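Non-structural protein NS2 (Bluetongue virus, PDB 1UTY) binds single-stranded RNA, the chain described here being the RNA-binding domain of this viral phosphoprotein. Local coordinates at residues 12-23 with 75-84; 55-66 with 119-130. All coordinates share one frame; numbering follows the deposited sequence.

Contacts 1 and 2 meet inside one strongly curved, mixed beta sheet, their centres about 8 Å apart and each close to the middle of the chain (about 8 and 6 Å from its centre). Strands 10-15 and 56-59 are parallel neighbours, tied by Phe13 N to Tyr56 O at 2.8 Å; strands 64-70 and 73-79 are antiparallel neighbours, tied by Leu77 N to Tyr66 O at 2.7 Å. Contact 2 pairs strand 56-59 with 119-123 within the sheet and continues into the loop 124-130, whereas contact 1 spans the concave interior between 12-23 and 75-84. Leu58 of contact 2 touches both Ile12 and Leu77, so the same hydrophobic interior serves both.

Contact 1 of 2, residues 12-23 with 75-84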
loop_
_atom_site.group_PDB
_atom_site.type_symbol
_atom_site.label_atom_id
_atom_site.label_comp_id
_atom_site.label_asym_id
_atom_site.label_seq_id
_atom_site.Cartn_x
_atom_site.Cartn_y
_atom_site.Cartn_z
ATOM N N ILE A 12 -4.930 -7.089 15.095
ATOM C CA ILE A 12 -3.638 -6.530 14.775
ATOM C C ILE A 12 -2.788 -6.617 16.037
ATOM O O ILE A 12 -3.204 -6.194 17.113
ATOM C CB ILE A 12 -3.796 -5.063 14.240
ATOM C CG1 ILE A 12 -4.637 -5.056 12.961
ATOM C CG2 ILE A 12 -2.449 -4.419 13.900
ATOM C CD1 ILE A 12 -6.079 -4.695 13.193
ATOM N N PHE A 13 -1.618 -7.219 15.883
ATOM C CA PHE A 13 -0.672 -7.400 16.955
ATOM C C PHE A 13 0.521 -6.532 16.627
ATOM O O PHE A 13 1.319 -6.862 15.753
ATOM C CB PHE A 13 -0.295 -8.882 17.069
ATOM C CG PHE A 13 -1.485 -9.781 17.357
ATOM C CD1 PHE A 13 -1.873 -10.036 18.670
ATOM C CD2 PHE A 13 -2.236 -10.323 16.308
ATOM C CE1 PHE A 13 -2.991 -10.844 18.950
ATOM C CE2 PHE A 13 -3.347 -11.132 16.557
ATOM C CZ PHE A 13 -3.740 -11.394 17.894
ATOM N N VAL A 14 0.602 -5.384 17.287
ATOM C CA VAL A 14 1.683 -4.445 17.031
ATOM C C VAL A 14 2.913 -4.927 17.765
ATOM O O VAL A 14 2.863 -5.194 18.969
ATOM C CB VAL A 14 1.324 -2.994 17.427
ATOM C CG1 VAL A 14 2.434 -2.044 17.031
ATOM C CG2 VAL A 14 0.006 -2.562 16.745
ATOM N N LEU A 15 3.996 -5.090 17.007
ATOM C CA LEU A 15 5.311 -5.354 17.546
ATOM C C LEU A 15 6.076 -4.047 17.392
ATOM O O LEU A 15 6.402 -3.630 16.267
ATOM C CB LEU A 15 5.990 -6.491 16.779
ATOM C CG LEU A 15 7.467 -6.775 17.116
ATOM C CD1 LEU A 15 7.651 -7.190 18.585
ATOM C CD2 LEU A 15 8.078 -7.836 16.170
ATOM N N ASP A 16 6.330 -3.395 18.519
ATOM C CA ASP A 16 7.001 -2.098 18.564
ATOM C C ASP A 16 8.069 -2.157 19.645
ATOM O O ASP A 16 7.852 -1.707 20.770
ATOM C CB ASP A 16 5.997 -0.975 18.870
ATOM C CG ASP A 16 6.670 0.397 19.056
ATOM O OD1 ASP A 16 7.725 0.665 18.445
ATOM O OD2 ASP A 16 6.213 1.284 19.801
ATOM N N VAL A 17 9.223 -2.717 19.280
ATOM C CA VAL A 17 10.299 -3.052 20.216
ATOM C C VAL A 17 10.957 -1.819 20.870
ATOM O O VAL A 17 11.369 -1.889 22.039
ATOM C CB VAL A 17 11.374 -3.992 19.527
ATOM C CG1 VAL A 17 12.724 -3.933 20.227
ATOM C CG2 VAL A 17 10.888 -5.435 19.505
ATOM N N THR A 18 11.067 -0.711 20.130
ATOM C CA THR A 18 11.641 0.516 20.697
ATOM C C THR A 18 10.624 1.267 21.543
ATOM O O THR A 18 10.971 2.238 22.202
ATOM C CB THR A 18 12.293 1.477 19.632
ATOM O OG1 THR A 18 11.299 1.958 18.717
ATOM C CG2 THR A 18 13.295 0.745 18.759
ATOM N N ALA A 19 9.375 0.808 21.520
ATOM C CA ALA A 19 8.323 1.332 22.401
ATOM C C ALA A 19 8.144 2.851 22.318
ATOM O O ALA A 19 7.966 3.516 23.333
ATOM C CB ALA A 19 8.578 0.908 23.843
ATOM N N LYS A 20 8.197 3.392 21.105
ATOM C CA LYS A 20 7.953 4.815 20.900
ATOM C C LYS A 20 6.472 5.072 20.579
ATOM O O LYS A 20 6.026 6.217 20.619
ATOM C CB LYS A 20 8.869 5.405 19.808
ATOM C CG LYS A 20 10.394 5.179 19.990
ATOM C CD LYS A 20 10.895 5.688 21.320
ATOM C CE LYS A 20 12.428 5.801 21.366
ATOM N NZ LYS A 20 12.809 6.382 22.675
ATOM N N THR A 21 5.709 4.025 20.265
ATOM C CA THR A 21 4.257 4.182 20.146
ATOM C C THR A 21 3.589 3.846 21.475
ATOM O O THR A 21 4.150 3.104 22.296
ATOM C CB THR A 21 3.646 3.290 19.031
ATOM O OG1 THR A 21 3.711 1.912 19.419
ATOM C CG2 THR A 21 4.436 3.370 17.727
ATOM N N LEU A 22 2.390 4.381 21.685
ATOM C CA LEU A 22 1.615 4.016 22.860
ATOM C C LEU A 22 1.567 2.489 23.038
ATOM O O LEU A 22 1.815 1.982 24.136
ATOM C CB LEU A 22 0.194 4.584 22.794
ATOM C CG LEU A 22 -0.647 4.147 24.001
ATOM C CD1 LEU A 22 -0.257 4.974 25.218
ATOM C CD2 LEU A 22 -2.139 4.249 23.717
ATOM N N CYS A 23 1.241 1.790 21.953
ATOM C CA CYS A 23 1.270 0.328 21.861
ATOM C C CYS A 23 2.526 -0.305 22.417
ATOM O O CYS A 23 2.440 -1.245 23.198
ATOM C CB CYS A 23 1.166 -0.101 20.391
ATOM S SG CYS A 23 -0.473 0.118 19.707
ATOM N N ILE A 75 -6.810 -2.256 6.613
ATOM C CA ILE A 75 -6.818 -1.771 7.996
ATOM C C ILE A 75 -5.936 -0.527 8.144
ATOM O O ILE A 75 -4.734 -0.595 7.911
ATOM C CB ILE A 75 -6.361 -2.884 8.972
ATOM C CG1 ILE A 75 -7.094 -4.197 8.676
ATOM C CG2 ILE A 75 -6.634 -2.472 10.415
ATOM C CD1 ILE A 75 -6.185 -5.356 8.342
ATOM N N SER A 76 -6.536 0.598 8.523
ATOM C CA SER A 76 -5.796 1.857 8.636
ATOM C C SER A 76 -5.557 2.196 10.094
ATOM O O SER A 76 -6.500 2.248 10.881
ATOM C CB SER A 76 -6.550 3.018 7.980
ATOM O OG SER A 76 -6.856 2.730 6.634
ATOM N N LEU A 77 -4.303 2.452 10.447
ATOM C CA LEU A 77 -3.953 2.669 11.841
ATOM C C LEU A 77 -3.091 3.910 12.029
ATOM O O LEU A 77 -2.099 4.123 11.309
ATOM C CB LEU A 77 -3.227 1.458 12.415
ATOM C CG LEU A 77 -3.890 0.091 12.315
ATOM C CD1 LEU A 77 -3.276 -0.703 11.133
ATOM C CD2 LEU A 77 -3.728 -0.651 13.633
ATOM N N MET A 78 -3.491 4.727 12.995
ATOM C CA MET A 78 -2.647 5.802 13.488
ATOM C C MET A 78 -2.012 5.371 14.801
ATOM O O MET A 78 -2.701 5.211 15.813
ATOM C CB MET A 78 -3.463 7.071 13.696
ATOM C CG MET A 78 -4.030 7.672 12.432
ATOM S SD MET A 78 -2.757 8.062 11.209
ATOM C CE MET A 78 -3.759 8.885 10.043
ATOM N N LEU A 79 -0.701 5.159 14.785
ATOM C CA LEU A 79 0.011 4.808 16.017
ATOM C C LEU A 79 0.852 5.978 16.444
ATOM O O LEU A 79 1.830 6.320 15.762
ATOM C CB LEU A 79 0.883 3.557 15.827
ATOM C CG LEU A 79 0.195 2.346 15.183
ATOM C CD1 LEU A 79 1.186 1.199 15.019
ATOM C CD2 LEU A 79 -1.084 1.899 15.982
ATOM N N THR A 80 0.471 6.618 17.545
ATOM C CA THR A 80 1.253 7.734 18.040
ATOM C C THR A 80 1.920 7.349 19.342
ATOM O O THR A 80 1.671 6.247 19.845
ATOM C CB THR A 80 0.398 9.032 18.204
ATOM O OG1 THR A 80 -0.475 8.896 19.325
ATOM C CG2 THR A 80 -0.529 9.239 17.001
ATOM N N PRO A 81 2.764 8.238 19.886
ATOM C CA PRO A 81 3.320 8.039 21.228
ATOM C C PRO A 81 2.222 8.114 22.280
ATOM O O PRO A 81 2.382 7.567 23.368
ATOM C CB PRO A 81 4.293 9.223 21.407
ATOM C CG PRO A 81 4.488 9.816 20.051
ATOM C CD PRO A 81 3.246 9.490 19.268
ATOM N N HIS A 82 1.111 8.774 21.963
ATOM C CA HIS A 82 0.073 8.999 22.972
ATOM C C HIS A 82 -1.294 8.406 22.632
ATOM O O HIS A 82 -2.260 8.696 23.307
ATOM C CB HIS A 82 -0.074 10.501 23.241
ATOM C CG HIS A 82 1.189 11.156 23.711
ATOM N ND1 HIS A 82 1.840 10.775 24.868
ATOM C CD2 HIS A 82 1.928 12.155 23.171
ATOM C CE1 HIS A 82 2.921 11.518 25.024
ATOM N NE2 HIS A 82 2.998 12.363 24.008
ATOM N N GLY A 83 -1.388 7.593 21.587
ATOM C CA GLY A 83 -2.681 7.097 21.173
ATOM C C GLY A 83 -2.616 6.083 20.062
ATOM O O GLY A 83 -1.625 5.988 19.343
ATOM N N VAL A 84 -3.686 5.311 19.943
ATOM C CA VAL A 84 -3.893 4.429 18.807
ATOM C C VAL A 84 -5.301 4.683 18.272
ATOM O O VAL A 84 -6.243 4.825 19.047
ATOM C CB VAL A 84 -3.689 2.921 19.166
ATOM C CG1 VAL A 84 -4.313 2.592 20.508
ATOM C CG2 VAL A 84 -4.321 2.041 18.146
#
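Ile12 meets Ile75 and Leu77 through different branches. Its CD1 lies 3.6 Å from Ile75 CG2, and its CG2 touches Leu77 CD2, each pair of side chains sliding past one another in opposite directions. Further along, Val14 and Leu79 reach toward each other tip to tip, CG1 to CD1 at 4.0 Å. Leu79 stands with its CG trans to the carbonyl carbon (chi1 -49°), and its other methyl, CD2, lies 4.2 Å from Cys23 SG; the forked end thus touches both the strand and the start of the helix. Branched aliphatic residues suit this apolar interface because each offers two methyl-bearing arms.

Nearer the start of helix 22-29, backbone polar groups meet. Leu22 N donates an almost straight bond (170°) to Thr80 O at 2.7 Å, lying in the carbonyl plane, while Leu22 CB packs 3.6 Å from Gly83 N. Lys20 O in turn receives a CA-H...O contact from Pro81.

A second shell surrounds these groups. Asp16 OD2 takes two bonds from Thr21: OG1 meets it at 2.6 Å from above the carboxylate plane, and the backbone N on the syn side. The same OG1 caps helix 22-29 at Gly24 N, making Thr21 its N-cap. Across the contact, Thr80 OG1 accepts from His82 N in an ST turn and donates to Gly83 O, which also accepts from Thr80 N, so the 80-83 turn closes on itself beside the Thr80 carbonyl used by Leu22. Ile37 of strand 34-39, next to 10-15 in the sheet, touches both Val14 and Val84, linking the two sides.

Strands 12-15 and 75-79 are not sheet neighbours: their axes stay 11.0 Å apart, inclined at 39°. Such spacing, filled by interlocking aliphatic side chains, is characteristic of a hydrophobic core enclosed by a strongly curled beta sheet, here with one end closed by the capped helix and the 80-83 turn.

Contact 2 of 2, residues 55-66 with 119-130; sequences GYVLNVPGPGAY and IKYCKGMGIVQP
Tyr56 and Lys120 both turn CG away from their carbonyl carbons (chi1 -62° and -38°), which, with a bend further out in the lysine chain, sets the two side chains next to each other, pointing the same way. The lysine methylenes pass along one side of the ring, offset toward its rim, CD 3.9 Å from Tyr56 CE2, while Cys122 SG sits at the ring edge, 4.0 Å from Tyr56 CD2. Both polar ends converge on Asp70, which forms a salt bridge with Lys120 NZ and a hydrogen bond with Tyr56 OH. The long lysine suits the place, its apolar shaft flanking the ring and its probably charged tip meeting the carboxylate. On the other face of the sheet, Asn59 and Tyr121 carry CG trans to the backbone N, and Asn59 ND2 donates to Tyr121 OH at 2.7 Å with amide and ring planes 65° apart; Val57 CG1 packs against that ring's edge, and Leu144 of the second subunit touches Val57 and Tyr121.

These groups sit on parallel strands 56-59 and 119-123 in the middle of the mixed sheet, joined by five backbone bonds from Lys120 N to Gly55 O through Gly124 N to Asn59 O. Past the strands Pro61 stays against Gly124 and Met125, and pairing resumes where Ala65 N donates to Val128 O at 2.7 Å. From strand 64-70 the Tyr66 ring reaches back, its OH donating to Gly62 O at 2.6 Å and lying 3.4 Å from Gly126 CA, where a glycine admits the hydroxyl closely; Val60 CG1 sits over the ring centre.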
loop_
_atom_site.group_PDB
_atom_site.type_symbol
_atom_site.label_atom_id
_atom_site.label_comp_id
_atom_site.label_asym_id
_atom_site.label_seq_id
_atom_site.Cartn_x
_atom_site.Cartn_y
_atom_site.Cartn_z
ATOM N N GLY A 55 -4.343 -13.641 12.374
ATOM C CA GLY A 55 -3.933 -12.320 12.821
ATOM C C GLY A 55 -2.835 -11.656 11.993
ATOM O O GLY A 55 -2.100 -12.318 11.230
ATOM N N TYR A 56 -2.726 -10.343 12.162
ATOM C CA TYR A 56 -1.707 -9.529 11.498
ATOM C C TYR A 56 -0.641 -9.161 12.512
ATOM O O TYR A 56 -0.966 -8.656 13.591
ATOM C CB TYR A 56 -2.318 -8.231 10.929
ATOM C CG TYR A 56 -3.381 -8.464 9.884
ATOM C CD1 TYR A 56 -4.672 -8.869 10.241
ATOM C CD2 TYR A 56 -3.094 -8.304 8.535
ATOM C CE1 TYR A 56 -5.646 -9.113 9.265
ATOM C CE2 TYR A 56 -4.053 -8.536 7.566
ATOM C CZ TYR A 56 -5.319 -8.933 7.938
ATOM O OH TYR A 56 -6.251 -9.141 6.966
ATOM N N VAL A 57 0.617 -9.425 12.186
ATOM C CA VAL A 57 1.706 -8.883 12.974
ATOM C C VAL A 57 2.151 -7.612 12.269
ATOM O O VAL A 57 2.599 -7.634 11.125
ATOM C CB VAL A 57 2.886 -9.868 13.136
ATOM C CG1 VAL A 57 4.084 -9.186 13.770
ATOM C CG2 VAL A 57 2.469 -11.076 13.956
ATOM N N LEU A 58 1.973 -6.498 12.956
ATOM C CA LEU A 58 2.405 -5.222 12.460
ATOM C C LEU A 58 3.677 -4.835 13.210
ATOM O O LEU A 58 3.636 -4.325 14.335
ATOM C CB LEU A 58 1.295 -4.188 12.649
ATOM C CG LEU A 58 1.574 -2.772 12.130
ATOM C CD1 LEU A 58 2.072 -2.812 10.660
ATOM C CD2 LEU A 58 0.325 -1.890 12.303
ATOM N N ASN A 59 4.805 -5.138 12.579
ATOM C CA ASN A 59 6.123 -4.782 13.068
ATOM C C ASN A 59 6.370 -3.339 12.632
ATOM O O ASN A 59 6.442 -3.049 11.424
ATOM C CB ASN A 59 7.130 -5.752 12.451
ATOM C CG ASN A 59 8.586 -5.517 12.901
ATOM O OD1 ASN A 59 8.915 -4.526 13.524
ATOM N ND2 ASN A 59 9.461 -6.440 12.531
ATOM N N VAL A 60 6.434 -2.417 13.595
ATOM C CA VAL A 60 6.775 -1.023 13.274
ATOM C C VAL A 60 7.995 -0.540 14.053
ATOM O O VAL A 60 8.295 -1.093 15.102
ATOM C CB VAL A 60 5.569 -0.027 13.447
ATOM C CG1 VAL A 60 4.355 -0.500 12.665
ATOM C CG2 VAL A 60 5.224 0.206 14.895
ATOM N N PRO A 61 8.704 0.467 13.534
ATOM C CA PRO A 61 9.868 1.043 14.231
ATOM C C PRO A 61 9.556 2.271 15.118
ATOM O O PRO A 61 10.457 2.739 15.829
ATOM C CB PRO A 61 10.765 1.467 13.069
ATOM C CG PRO A 61 9.744 1.950 12.023
ATOM C CD PRO A 61 8.496 1.102 12.217
ATOM N N GLY A 62 8.319 2.764 15.080
ATOM C CA GLY A 62 7.910 3.952 15.812
ATOM C C GLY A 62 6.564 4.488 15.325
ATOM O O GLY A 62 5.846 3.815 14.557
ATOM N N PRO A 63 6.222 5.710 15.728
ATOM C CA PRO A 63 4.911 6.285 15.388
ATOM C C PRO A 63 4.766 6.513 13.883
ATOM O O PRO A 63 5.769 6.634 13.176
ATOM C CB PRO A 63 4.868 7.614 16.161
ATOM C CG PRO A 63 6.262 7.894 16.608
ATOM C CD PRO A 63 7.072 6.640 16.484
ATOM N N GLY A 64 3.527 6.566 13.406
ATOM C CA GLY A 64 3.260 6.636 11.987
ATOM C C GLY A 64 1.847 6.246 11.605
ATOM O O GLY A 64 1.091 5.677 12.407
ATOM N N ALA A 65 1.489 6.598 10.376
ATOM C CA ALA A 65 0.270 6.145 9.744
ATOM C C ALA A 65 0.579 4.866 8.970
ATOM O O ALA A 65 1.439 4.865 8.099
ATOM C CB ALA A 65 -0.238 7.206 8.801
ATOM N N TYR A 66 -0.118 3.780 9.305
ATOM C CA TYR A 66 0.111 2.480 8.681
ATOM C C TYR A 66 -1.191 1.902 8.116
ATOM O O TYR A 66 -2.196 1.804 8.813
ATOM C CB TYR A 66 0.715 1.502 9.685
ATOM C CG TYR A 66 1.993 1.979 10.337
ATOM C CD1 TYR A 66 3.211 1.800 9.709
ATOM C CD2 TYR A 66 1.983 2.596 11.594
ATOM C CE1 TYR A 66 4.384 2.220 10.291
ATOM C CE2 TYR A 66 3.156 3.010 12.197
ATOM C CZ TYR A 66 4.353 2.817 11.529
ATOM O OH TYR A 66 5.543 3.214 12.068
ATOM N N ILE A 119 -0.490 -16.620 9.895
ATOM C CA ILE A 119 -0.323 -15.272 10.411
ATOM C C ILE A 119 0.089 -14.381 9.255
ATOM O O ILE A 119 0.827 -14.797 8.377
ATOM C CB ILE A 119 0.741 -15.223 11.519
ATOM C CG1 ILE A 119 0.536 -16.353 12.533
ATOM C CG2 ILE A 119 0.725 -13.872 12.228
ATOM C CD1 ILE A 119 -0.486 -16.087 13.617
ATOM N N LYS A 120 -0.381 -13.144 9.255
ATOM C CA LYS A 120 -0.022 -12.229 8.190
ATOM C C LYS A 120 1.032 -11.276 8.713
ATOM O O LYS A 120 0.762 -10.496 9.634
ATOM C CB LYS A 120 -1.267 -11.509 7.652
ATOM C CG LYS A 120 -2.478 -12.425 7.601
ATOM C CD LYS A 120 -3.347 -12.220 6.393
ATOM C CE LYS A 120 -4.783 -12.604 6.745
ATOM N NZ LYS A 120 -5.595 -12.834 5.518
ATOM N N TYR A 121 2.244 -11.386 8.162
ATOM C CA TYR A 121 3.362 -10.537 8.571
ATOM C C TYR A 121 3.424 -9.226 7.782
ATOM O O TYR A 121 3.427 -9.229 6.544
ATOM C CB TYR A 121 4.706 -11.272 8.472
ATOM C CG TYR A 121 5.851 -10.433 9.000
ATOM C CD1 TYR A 121 5.948 -10.123 10.366
ATOM C CD2 TYR A 121 6.800 -9.902 8.141
ATOM C CE1 TYR A 121 6.980 -9.326 10.852
ATOM C CE2 TYR A 121 7.837 -9.106 8.618
ATOM C CZ TYR A 121 7.924 -8.826 9.969
ATOM O OH TYR A 121 8.954 -8.031 10.433
ATOM N N CYS A 122 3.502 -8.117 8.511
ATOM C CA CYS A 122 3.445 -6.778 7.928
ATOM C C CYS A 122 4.537 -5.923 8.545
ATOM O O CYS A 122 4.575 -5.742 9.770
ATOM C CB CYS A 122 2.090 -6.125 8.196
ATOM S SG CYS A 122 0.669 -7.164 7.846
ATOM N N LYS A 123 5.430 -5.421 7.700
ATOM C CA LYS A 123 6.532 -4.604 8.164
ATOM C C LYS A 123 6.372 -3.185 7.641
ATOM O O LYS A 123 6.351 -2.952 6.431
ATOM C CB LYS A 123 7.899 -5.206 7.758
ATOM C CG LYS A 123 9.105 -4.351 8.191
ATOM C CD LYS A 123 10.341 -5.182 8.511
ATOM C CE LYS A 123 11.578 -4.306 8.818
ATOM N NZ LYS A 123 11.291 -3.145 9.750
ATOM N N GLY A 124 6.245 -2.246 8.565
ATOM C CA GLY A 124 6.117 -0.839 8.233
ATOM C C GLY A 124 7.438 -0.158 8.518
ATOM O O GLY A 124 8.158 -0.564 9.415
ATOM N N MET A 125 7.749 0.871 7.742
ATOM C CA MET A 125 9.029 1.551 7.836
ATOM C C MET A 125 8.927 2.874 8.618
ATOM O O MET A 125 9.946 3.450 8.983
ATOM C CB MET A 125 9.626 1.764 6.433
ATOM C CG MET A 125 10.104 0.454 5.729
ATOM S SD MET A 125 11.263 -0.606 6.703
ATOM C CE MET A 125 12.770 0.423 6.689
ATOM N N GLY A 126 7.710 3.336 8.882
ATOM C CA GLY A 126 7.507 4.528 9.681
ATOM C C GLY A 126 7.835 5.837 8.984
ATOM O O GLY A 126 8.303 6.777 9.627
ATOM N N ILE A 127 7.564 5.907 7.682
ATOM C CA ILE A 127 7.863 7.084 6.859
ATOM C C ILE A 127 6.673 8.032 6.610
ATOM O O ILE A 127 6.841 9.073 5.969
ATOM C CB ILE A 127 8.461 6.635 5.492
ATOM C CG1 ILE A 127 7.436 5.823 4.684
ATOM C CG2 ILE A 127 9.791 5.848 5.694
ATOM C CD1 ILE A 127 7.864 5.604 3.233
ATOM N N VAL A 128 5.470 7.666 7.060
ATOM C CA VAL A 128 4.344 8.594 7.020
ATOM C C VAL A 128 3.915 8.888 8.457
ATOM O O VAL A 128 3.534 7.975 9.206
ATOM C CB VAL A 128 3.130 8.064 6.193
ATOM C CG1 VAL A 128 1.970 9.070 6.223
ATOM C CG2 VAL A 128 3.525 7.740 4.737
ATOM N N GLN A 129 3.987 10.160 8.829
ATOM C CA GLN A 129 3.605 10.605 10.150
ATOM C C GLN A 129 2.099 10.486 10.307
ATOM O O GLN A 129 1.362 10.557 9.309
ATOM C CB GLN A 129 4.030 12.057 10.376
ATOM C CG GLN A 129 5.534 12.277 10.462
ATOM C CD GLN A 129 5.886 13.747 10.347
ATOM O OE1 GLN A 129 6.476 14.181 9.343
ATOM N NE2 GLN A 129 5.514 14.522 11.358
ATOM N N PRO A 130 1.641 10.304 11.548
ATOM C CA PRO A 130 0.215 10.229 11.830
ATOM C C PRO A 130 -0.448 11.575 11.525
ATOM O O PRO A 130 0.179 12.627 11.681
ATOM C CB PRO A 130 0.181 9.962 13.336
ATOM C CG PRO A 130 1.542 9.394 13.654
ATOM C CD PRO A 130 2.447 10.171 12.778
HETATM O O HOH W 1 8.186 6.392 12.561
HETATM O O HOH W 2 4.415 5.193 8.240
#